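Local coordinates for SusD superfamily protein (PDB 3MCX) that is of unknown function but, as a SusD family member associated with the outer membrane of a gut Bacteroides, probably takes part in binding glycans, at residues Val359-Ala364 against Lys412-Glu417; Gly379-Ile384 against Gln394-Glu399. All blocks are in the same frame, centred on the assembly; numbering follows the deposited sequence.

Contact 1: residues Val359-Ala364 against Lys412-Glu417; sequences VYLNAA and KELVGE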
loop_
_atom_site.group_PDB
_atom_site.type_symbol
_atom_site.label_atom_id
_atom_site.label_comp_id
_atom_site.label_asym_id
_atom_site.label_seq_id
_atom_site.Cartn_x
_atom_site.Cartn_y
_atom_site.Cartn_z
ATOM N N VAL A 359 1.249 -2.991 11.740
ATOM C CA VAL A 359 0.561 -2.379 12.878
ATOM C C VAL A 359 1.537 -2.225 14.056
ATOM O O VAL A 359 1.580 -1.182 14.697
ATOM C CB VAL A 359 -0.708 -3.177 13.289
ATOM C CG1 VAL A 359 -1.328 -2.579 14.535
ATOM C CG2 VAL A 359 -1.726 -3.217 12.143
ATOM N N TYR A 360 2.324 -3.260 14.344
ATOM C CA TYR A 360 3.348 -3.169 15.389
ATOM C C TYR A 360 4.375 -2.072 15.059
ATOM O O TYR A 360 4.774 -1.325 15.950
ATOM C CB TYR A 360 4.054 -4.526 15.590
ATOM C CG TYR A 360 3.352 -5.509 16.500
ATOM C CD1 TYR A 360 2.169 -6.147 16.127
ATOM C CD2 TYR A 360 3.876 -5.787 17.750
ATOM C CE1 TYR A 360 1.548 -7.036 16.985
ATOM C CE2 TYR A 360 3.273 -6.681 18.613
ATOM C CZ TYR A 360 2.090 -7.290 18.238
ATOM O OH TYR A 360 1.499 -8.170 19.153
ATOM N N LEU A 361 4.802 -2.000 13.810
ATOM C CA LEU A 361 5.781 -0.995 13.372
ATOM C C LEU A 361 5.207 0.429 13.446
ATOM O O LEU A 361 5.893 1.354 13.871
ATOM C CB LEU A 361 6.347 -1.356 11.985
ATOM C CG LEU A 361 7.250 -2.598 12.001
ATOM C CD1 LEU A 361 7.339 -3.194 10.591
ATOM C CD2 LEU A 361 8.641 -2.293 12.671
ATOM N N ASN A 362 3.940 0.567 13.087
ATOM C CA ASN A 362 3.216 1.847 13.218
ATOM C C ASN A 362 3.170 2.277 14.659
ATOM O O ASN A 362 3.404 3.440 14.972
ATOM C CB ASN A 362 1.776 1.732 12.681
ATOM C CG ASN A 362 1.698 1.647 11.167
ATOM O OD1 ASN A 362 2.693 1.803 10.463
ATOM N ND2 ASN A 362 0.468 1.379 10.643
ATOM N N ALA A 363 2.860 1.348 15.566
ATOM C CA ALA A 363 2.898 1.677 16.996
ATOM C C ALA A 363 4.297 2.098 17.462
ATOM O O ALA A 363 4.440 3.044 18.237
ATOM C CB ALA A 363 2.362 0.485 17.853
ATOM N N ALA A 364 5.320 1.361 17.044
ATOM C CA ALA A 364 6.668 1.683 17.465
ATOM C C ALA A 364 7.066 3.097 17.019
ATOM O O ALA A 364 7.586 3.864 17.835
ATOM C CB ALA A 364 7.658 0.663 16.939
ATOM N N LYS A 412 12.975 -3.605 5.750
ATOM C CA LYS A 412 13.214 -5.050 5.684
ATOM C C LYS A 412 11.867 -5.824 5.691
ATOM O O LYS A 412 11.680 -6.765 4.940
ATOM C CB LYS A 412 14.062 -5.525 6.851
ATOM C CG LYS A 412 15.505 -5.018 6.845
ATOM C CD LYS A 412 16.247 -5.424 8.101
ATOM C CE LYS A 412 17.588 -4.730 8.229
ATOM N NZ LYS A 412 18.407 -5.297 9.351
ATOM N N GLU A 413 10.939 -5.424 6.546
ATOM C CA GLU A 413 9.719 -6.164 6.782
ATOM C C GLU A 413 8.690 -5.965 5.689
ATOM O O GLU A 413 7.985 -6.899 5.336
ATOM C CB GLU A 413 9.102 -5.771 8.142
ATOM C CG GLU A 413 7.891 -6.629 8.532
ATOM C CD GLU A 413 8.223 -8.123 8.560
ATOM O OE1 GLU A 413 9.312 -8.465 9.064
ATOM O OE2 GLU A 413 7.401 -8.960 8.093
ATOM N N LEU A 414 8.581 -4.748 5.172
ATOM C CA LEU A 414 7.447 -4.358 4.328
ATOM C C LEU A 414 7.812 -4.159 2.861
ATOM O O LEU A 414 7.006 -3.689 2.072
ATOM C CB LEU A 414 6.808 -3.080 4.885
ATOM C CG LEU A 414 6.274 -3.211 6.329
ATOM C CD1 LEU A 414 5.761 -1.881 6.863
ATOM C CD2 LEU A 414 5.170 -4.272 6.389
ATOM N N VAL A 415 9.026 -4.569 2.497
ATOM C CA VAL A 415 9.445 -4.502 1.095
ATOM C C VAL A 415 8.405 -5.195 0.205
ATOM O O VAL A 415 7.964 -6.288 0.491
ATOM C CB VAL A 415 10.852 -5.135 0.890
ATOM C CG1 VAL A 415 10.872 -6.653 1.224
ATOM C CG2 VAL A 415 11.348 -4.866 -0.541
ATOM N N GLY A 416 7.975 -4.533 -0.851
ATOM C CA GLY A 416 7.007 -5.143 -1.769
ATOM C C GLY A 416 5.549 -4.932 -1.394
ATOM O O GLY A 416 4.665 -5.303 -2.150
ATOM N N GLU A 417 5.286 -4.279 -0.271
ATOM C CA GLU A 417 3.933 -4.140 0.253
ATOM C C GLU A 417 3.366 -2.711 0.182
ATOM O O GLU A 417 2.290 -2.420 0.742
ATOM C CB GLU A 417 3.849 -4.770 1.655
ATOM C CG GLU A 417 4.103 -6.277 1.607
ATOM C CD GLU A 417 4.131 -6.919 2.979
ATOM O OE1 GLU A 417 3.057 -7.204 3.534
ATOM O OE2 GLU A 417 5.237 -7.086 3.498
#
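The flat group at this interface, the carboxylate of Glu413, has neither face against Leu361: the Leu361 methyl CD1 lies 5.4 Å from Glu413 CD, and it is the aliphatic root of the glutamate that it meets. In the SusD fold of this protein the pair joins helix 356-370 to the C-terminal part of helix 403-414. The evidence is a set of apolar approaches, with no hydrogen bond across the segments. Leu361 CD1 stands 4.0 Å from Glu413 CB and equally 4.0 Å from Glu413 CG, one methyl against two successive methylenes, and the two side chains cross at about a right angle. Leu361 CD1 also lies 4.3 Å from Leu414 CD1, methyl to methyl, so this one methyl touches both successive residues, Glu413 and Leu414. The contact buries only 89 Å², and all three residues that touch are buried in the chain.

The shape of Glu413 explains why its charge is elsewhere. CG sits anti to the backbone N (chi1 -174°), and a bend at chi2 (56°) turns the carboxylate away from Leu361. There OE1 makes salt bridges to Arg309 and Arg388, while OE2 takes Arg355 and the hydroxyl of Tyr244; these four partners satisfy both buried oxygens and would probably favour the ionised form. From Leu414 to Glu417 the chain makes a type II beta turn. Gly416, at its third position, has a positive phi at which a side chain would collide with the preceding carbonyl. The turn is closed by Glu417 N donating to Leu414 O at 3.0 Å.

Contact 2: residues Gly379-Ile384 against Gln394-Glu399; sequences GYLNDI and QQVSTE. With ZN (zinc ion), chain E.
Asn382 reaches Val396 through paired hydrogen bonds, its side-chain amide using both polar atoms of a single backbone residue. Its CG lies anti to its own carbonyl carbon, which sends the amide toward Val396. Val396 N donates to Asn382 OD1 at 2.8 Å with an N-H...O angle of 161°, arriving in the carbonyl plane on a lone pair. In return Asn382 ND2 donates to Val396 O at 2.9 Å and 165°, with Val396 O lying almost in the plane of the Asn382 amide. Two nearly straight bonds, one in each direction, fix both the rotation of the amide and which end is oxygen. With alanine at Asn382 the amide is gone, and Val396 N and O would probably lose their mates, so that the loop is likely to shift more easily.

The pairing holds the irregular segment 394-399 against the side of helix 374-385, in the connection that leads on to helix 403-414 within the SusD fold.

Van der Waals contacts accompany the bonds. Gln395 CB lies 3.3 Å from Asn382 OD1, and the two amide planes are turned 65° apart, so they do not stack. Val396 CG2 approaches that same oxygen at 3.4 Å. On the apolar side, Leu381 CD2 is 3.9 Å from both Val396 CG1 and Val396 CG2, so one methyl touches both branches, the side chains crossing at about a right angle.

Metal coordination belongs to the neighbouring Asp383, whose CB points away from the loop. Its OD1 binds the zinc ion at 2.0 Å, whereas Asp383 OD2, set 3.2 Å from the zinc, lies in plane at the ring edge of Tyr380.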
loop_
_atom_site.group_PDB
_atom_site.type_symbol
_atom_site.label_atom_id
_atom_site.label_comp_id
_atom_site.label_asym_id
_atom_site.label_seq_id
_atom_site.Cartn_x
_atom_site.Cartn_y
_atom_site.Cartn_z
ATOM N N GLY A 379 9.152 -2.115 22.799
ATOM C CA GLY A 379 8.748 -3.521 22.873
ATOM C C GLY A 379 8.129 -3.987 21.580
ATOM O O GLY A 379 8.374 -5.105 21.137
ATOM N N TYR A 380 7.318 -3.130 20.956
ATOM C CA TYR A 380 6.667 -3.531 19.710
ATOM C C TYR A 380 7.665 -3.681 18.568
ATOM O O TYR A 380 7.535 -4.580 17.718
ATOM C CB TYR A 380 5.548 -2.557 19.316
ATOM C CG TYR A 380 4.400 -2.500 20.302
ATOM C CD1 TYR A 380 3.916 -3.656 20.927
ATOM C CD2 TYR A 380 3.778 -1.287 20.606
ATOM C CE1 TYR A 380 2.852 -3.594 21.824
ATOM C CE2 TYR A 380 2.714 -1.227 21.486
ATOM C CZ TYR A 380 2.251 -2.373 22.088
ATOM O OH TYR A 380 1.183 -2.310 22.975
ATOM N N LEU A 381 8.656 -2.802 18.519
ATOM C CA LEU A 381 9.742 -2.970 17.551
ATOM C C LEU A 381 10.450 -4.298 17.792
ATOM O O LEU A 381 10.721 -5.041 16.857
ATOM C CB LEU A 381 10.758 -1.825 17.617
ATOM C CG LEU A 381 11.869 -1.955 16.560
ATOM C CD1 LEU A 381 11.333 -1.986 15.118
ATOM C CD2 LEU A 381 12.966 -0.871 16.782
ATOM N N ASN A 382 10.736 -4.598 19.044
ATOM C CA ASN A 382 11.429 -5.839 19.401
ATOM C C ASN A 382 10.578 -7.089 19.131
ATOM O O ASN A 382 11.124 -8.146 18.833
ATOM C CB ASN A 382 11.950 -5.794 20.830
ATOM C CG ASN A 382 13.202 -4.939 20.950
ATOM O OD1 ASN A 382 13.932 -4.750 19.957
ATOM N ND2 ASN A 382 13.441 -4.385 22.143
ATOM N N ASP A 383 9.249 -6.949 19.167
ATOM C CA ASP A 383 8.352 -8.053 18.765
ATOM C C ASP A 383 8.578 -8.458 17.316
ATOM O O ASP A 383 8.440 -9.612 16.978
ATOM C CB ASP A 383 6.886 -7.668 18.961
ATOM C CG ASP A 383 6.422 -7.856 20.390
ATOM O OD1 ASP A 383 6.770 -8.889 20.990
ATOM O OD2 ASP A 383 5.708 -6.958 20.925
ATOM N N ILE A 384 8.928 -7.515 16.476
ATOM C CA ILE A 384 9.248 -7.818 15.088
ATOM C C ILE A 384 10.668 -8.347 15.014
ATOM O O ILE A 384 10.885 -9.461 14.549
ATOM C CB ILE A 384 9.041 -6.605 14.180
ATOM C CG1 ILE A 384 7.593 -6.090 14.270
ATOM C CG2 ILE A 384 9.431 -6.976 12.748
ATOM C CD1 ILE A 384 6.487 -7.094 13.958
ATOM N N GLN A 394 20.431 -7.540 18.030
ATOM C CA GLN A 394 19.657 -6.687 17.109
ATOM C C GLN A 394 18.507 -6.002 17.797
ATOM O O GLN A 394 18.036 -4.970 17.318
ATOM C CB GLN A 394 19.122 -7.470 15.902
ATOM C CG GLN A 394 20.227 -8.055 15.040
ATOM C CD GLN A 394 21.021 -6.997 14.292
ATOM O OE1 GLN A 394 20.471 -5.961 13.921
ATOM N NE2 GLN A 394 22.332 -7.247 14.110
ATOM N N GLN A 395 18.013 -6.574 18.894
ATOM C CA GLN A 395 16.944 -5.941 19.650
ATOM C C GLN A 395 17.433 -4.646 20.276
ATOM O O GLN A 395 18.594 -4.514 20.634
ATOM C CB GLN A 395 16.385 -6.887 20.708
ATOM C CG GLN A 395 15.644 -8.051 20.054
ATOM C CD GLN A 395 15.107 -9.034 21.037
ATOM O OE1 GLN A 395 14.316 -8.673 21.927
ATOM N NE2 GLN A 395 15.511 -10.302 20.898
ATOM N N VAL A 396 16.514 -3.685 20.381
ATOM C CA VAL A 396 16.858 -2.357 20.877
ATOM C C VAL A 396 16.602 -2.184 22.371
ATOM O O VAL A 396 15.710 -2.813 22.957
ATOM C CB VAL A 396 16.081 -1.258 20.114
ATOM C CG1 VAL A 396 16.413 -1.310 18.627
ATOM C CG2 VAL A 396 14.568 -1.423 20.330
ATOM N N SER A 397 17.441 -1.349 22.969
ATOM C CA SER A 397 17.227 -0.766 24.287
ATOM C C SER A 397 16.731 0.659 24.072
ATOM O O SER A 397 16.692 1.129 22.949
ATOM C CB SER A 397 18.548 -0.684 25.050
ATOM O OG SER A 397 19.445 0.139 24.299
ATOM N N THR A 398 16.417 1.375 25.155
ATOM C CA THR A 398 15.991 2.775 25.013
ATOM C C THR A 398 17.044 3.604 24.275
ATOM O O THR A 398 16.687 4.419 23.419
ATOM C CB THR A 398 15.628 3.418 26.377
ATOM O OG1 THR A 398 14.564 2.650 26.965
ATOM C CG2 THR A 398 15.115 4.869 26.171
ATOM N N GLU A 399 18.324 3.341 24.541
ATOM C CA GLU A 399 19.410 4.072 23.873
ATOM C C GLU A 399 19.518 3.799 22.367
ATOM O O GLU A 399 19.898 4.695 21.600
ATOM C CB GLU A 399 20.764 3.821 24.560
ATOM C CG GLU A 399 21.188 2.364 24.692
HETATM ZN ZN ZN E . 5.909 -9.564 22.704
#

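How the contacts relate
Following the chain from the N terminus, the first of these segments met is 359-364 of contact 1, on helix 356-370; next comes helix 374-385 with 379-384 of contact 2. The following loop folds back at 394-399, where contact 2 closes a short loop; helix 403-414 then leads into 412-417, which meets helix 356-370 and closes the longer one. The small loop therefore falls wholly within the large one, without crossing. Their centres are 14 Å apart, and they meet on the two successive helices: Leu361 CD2 lies 3.7 Å from Leu381 CD1, and Ala363 CB is 3.6 Å from Tyr380 CD2. Three consecutive helices are thus tied together, with the intervening loop.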